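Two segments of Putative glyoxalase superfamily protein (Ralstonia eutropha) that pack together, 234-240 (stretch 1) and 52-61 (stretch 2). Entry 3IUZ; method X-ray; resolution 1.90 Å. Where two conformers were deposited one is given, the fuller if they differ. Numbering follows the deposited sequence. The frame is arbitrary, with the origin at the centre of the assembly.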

# COMPACT_ATOMS: atom_id res chain seq x y z
N ASN A 234 -3.83 -6.52 5.58
CA ASN A 234 -2.90 -6.14 4.53
C ASN A 234 -3.28 -4.88 3.75
O ASN A 234 -2.69 -4.59 2.70
CB ASN A 234 -2.74 -7.29 3.53
CG ASN A 234 -2.44 -8.63 4.20
OD1 ASN A 234 -3.11 -9.62 3.91
ND2 ASN A 234 -1.42 -8.67 5.05
N ALA A 235 -4.25 -4.10 4.25
CA ALA A 235 -4.56 -2.80 3.64
C ALA A 235 -3.33 -1.87 3.71
O ALA A 235 -2.54 -1.96 4.65
CB ALA A 235 -5.73 -2.15 4.35
N PHE A 236 -3.14 -0.99 2.75
CA PHE A 236 -2.05 0.00 2.80
C PHE A 236 -2.02 0.75 4.17
O PHE A 236 -3.06 1.28 4.61
CB PHE A 236 -2.21 1.06 1.68
CG PHE A 236 -1.57 0.71 0.33
CD1 PHE A 236 -0.85 -0.45 0.11
CD2 PHE A 236 -1.66 1.63 -0.73
CE1 PHE A 236 -0.29 -0.70 -1.15
CE2 PHE A 236 -1.08 1.38 -1.97
CZ PHE A 236 -0.39 0.25 -2.18
N ASN A 237 -0.85 0.83 4.79
CA ASN A 237 -0.61 1.55 6.01
C ASN A 237 -0.50 3.06 5.69
O ASN A 237 -0.94 3.93 6.48
CB ASN A 237 0.67 1.06 6.63
CG ASN A 237 1.05 1.80 7.89
OD1 ASN A 237 1.89 2.65 7.84
ND2 ASN A 237 0.42 1.45 9.03
N HIS A 238 0.10 3.36 4.53
CA HIS A 238 0.21 4.72 4.08
C HIS A 238 0.54 4.76 2.60
O HIS A 238 1.00 3.75 2.02
CB HIS A 238 1.23 5.50 4.94
CG HIS A 238 2.67 5.07 4.76
ND1 HIS A 238 3.32 4.23 5.63
CD2 HIS A 238 3.58 5.41 3.81
CE1 HIS A 238 4.57 4.08 5.25
NE2 HIS A 238 4.74 4.75 4.12
N ALA A 239 0.22 5.90 2.00
CA ALA A 239 0.70 6.24 0.68
C ALA A 239 1.59 7.46 0.80
O ALA A 239 1.33 8.33 1.63
CB ALA A 239 -0.43 6.55 -0.26
N THR A 240 2.56 7.55 -0.09
CA THR A 240 3.57 8.60 -0.04
C THR A 240 3.68 9.33 -1.35
O THR A 240 3.65 8.73 -2.44
CB THR A 240 4.92 8.00 0.35
OG1 THR A 240 4.77 7.33 1.60
CG2 THR A 240 6.06 9.07 0.48
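Stretch 2, residues 52-61: VLFAGILDRV

Stretch 2 packs as a helix against a segment of stretch 1 that passes from loop into strand, and the two bury 329 Å² of surface, both sides summed. The helix begins earlier in the chain and runs through the Val52 to Asp59 region with regular i to i+4 backbone hydrogen bonds, among them Gly56 N to Val52 O (3.0 Å), Ile57 N to Leu53 O (2.9 Å) and Leu58 N to Phe54 O (3.0 Å). Near its C-terminal end the pattern tightens: Arg60 N bonds to Ile57 O at 3.0 Å, an i to i+3 step. Stretch 1 is extended over most of its length, with His238 to Thr240 in a strand that continues later in the chain. The helix crosses stretch 1 steeply, running neither with it nor against it: Phe236 alone spans from Leu53 to Arg60, while Ala239 lies closest in backbone to Phe54, with the CA atoms of Ala239 and Phe54 6.9 Å apart.

The apolar contacts follow the spacing of the helix. Leu53 and Ile57, one turn apart, both direct their CA-to-CB bonds toward stretch 1 and both touch Phe236. Phe236, with chi1 at -88°, brings CE2 to 3.8 Å from Leu53 CB, while its CB lies 3.9 Å from Ile57 CG1, an atom that sits at the edge of the ring, near its plane. Farther along stretch 1, the small side chain of Ala239 contacts two helix residues, its CB approaching Phe54 CD1 at 3.9 Å and Ile57 CG2 at 4.1 Å. Phe54 leaves the helix sideways, but its t rotamer brings the ring nearer to stretch 1. Between Phe236 and Ala239, Asn237 and His238 point away from the helix; their side chains are joined instead by a hydrogen bond from His238 ND1 to Asn237 OD1 (3.1 Å).

The polar contact is made by Arg60, whose side chain reaches back along the helix to the loop. Its NH2 donates a hydrogen bond to Phe236 O at 3.1 Å, with an N-H...O angle of 145°, and the carbonyl oxygen lies at the guanidinium edge, near its plane, where the N-H groups point. The same NH2 is 3.6 Å from Phe236 CB and 3.8 Å from Ala235 CB, so the charged group also packs against aliphatic carbon. A water links the two segments once more, accepting a hydrogen bond from Phe236 N (3.0 Å) and a weak one from Arg60 NH2 (3.0 Å).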

# COMPACT_ATOMS: atom_id res chain seq x y z
N VAL A 52 -5.30 2.78 -8.61
CA VAL A 52 -6.56 2.32 -8.07
C VAL A 52 -6.38 2.18 -6.58
O VAL A 52 -7.26 2.62 -5.80
CB VAL A 52 -7.05 1.03 -8.75
CG1 VAL A 52 -8.28 0.48 -8.01
CG2 VAL A 52 -7.31 1.31 -10.24
N LEU A 53 -5.22 1.66 -6.16
CA LEU A 53 -4.95 1.43 -4.75
C LEU A 53 -4.80 2.77 -4.00
O LEU A 53 -5.27 2.93 -2.88
CB LEU A 53 -3.72 0.51 -4.56
CG LEU A 53 -3.91 -0.97 -4.96
CD1 LEU A 53 -2.56 -1.74 -4.86
CD2 LEU A 53 -5.03 -1.63 -4.10
N PHE A 54 -4.13 3.71 -4.63
CA PHE A 54 -4.03 5.08 -4.16
C PHE A 54 -5.41 5.72 -3.97
O PHE A 54 -5.71 6.27 -2.91
CB PHE A 54 -3.16 5.91 -5.12
CG PHE A 54 -2.91 7.33 -4.64
CD1 PHE A 54 -1.95 7.58 -3.68
CD2 PHE A 54 -3.66 8.39 -5.12
CE1 PHE A 54 -1.72 8.90 -3.21
CE2 PHE A 54 -3.48 9.70 -4.62
CZ PHE A 54 -2.46 9.96 -3.69
N ALA A 55 -6.29 5.59 -4.95
CA ALA A 55 -7.64 6.09 -4.80
C ALA A 55 -8.36 5.46 -3.60
O ALA A 55 -9.15 6.15 -2.91
CB ALA A 55 -8.42 5.88 -6.06
N GLY A 56 -8.09 4.19 -3.36
CA GLY A 56 -8.60 3.45 -2.20
C GLY A 56 -8.04 4.02 -0.89
O GLY A 56 -8.78 4.13 0.11
N ILE A 57 -6.78 4.43 -0.87
CA ILE A 57 -6.22 5.11 0.32
C ILE A 57 -6.94 6.41 0.58
O ILE A 57 -7.34 6.68 1.71
CB ILE A 57 -4.71 5.43 0.25
CG1 ILE A 57 -3.93 4.48 1.15
CG2 ILE A 57 -4.37 6.90 0.73
CD1 ILE A 57 -4.36 4.48 2.57
N LEU A 58 -7.12 7.21 -0.46
CA LEU A 58 -7.81 8.48 -0.33
C LEU A 58 -9.24 8.31 0.23
O LEU A 58 -9.71 9.18 0.98
CB LEU A 58 -7.85 9.21 -1.67
CG LEU A 58 -6.50 9.70 -2.23
CD1 LEU A 58 -6.77 10.52 -3.49
CD2 LEU A 58 -5.67 10.51 -1.18
N ASP A 59 -9.91 7.21 -0.13
CA ASP A 59 -11.26 6.96 0.36
C ASP A 59 -11.28 6.77 1.88
O ASP A 59 -12.32 6.91 2.49
CB ASP A 59 -11.85 5.68 -0.25
CG ASP A 59 -12.14 5.79 -1.74
OD1 ASP A 59 -12.24 6.91 -2.26
OD2 ASP A 59 -12.28 4.73 -2.39
N ARG A 60 -10.17 6.36 2.49
CA ARG A 60 -10.20 6.13 3.94
C ARG A 60 -9.15 6.91 4.75
O ARG A 60 -8.95 6.65 5.95
CB ARG A 60 -10.08 4.66 4.24
CG ARG A 60 -8.74 4.07 3.97
CD ARG A 60 -8.80 2.59 4.25
NE ARG A 60 -7.46 2.05 4.10
CZ ARG A 60 -6.91 1.80 2.93
NH1 ARG A 60 -7.63 2.00 1.81
NH2 ARG A 60 -5.65 1.35 2.85
N VAL A 61 -8.52 7.87 4.07
CA VAL A 61 -7.54 8.76 4.69
C VAL A 61 -7.97 10.21 4.36
O VAL A 61 -7.47 10.83 3.44
CB VAL A 61 -6.15 8.45 4.22
CG1 VAL A 61 -5.09 9.38 4.96
CG2 VAL A 61 -5.82 6.97 4.45
O HOH W 1 -5.41 -0.84 0.84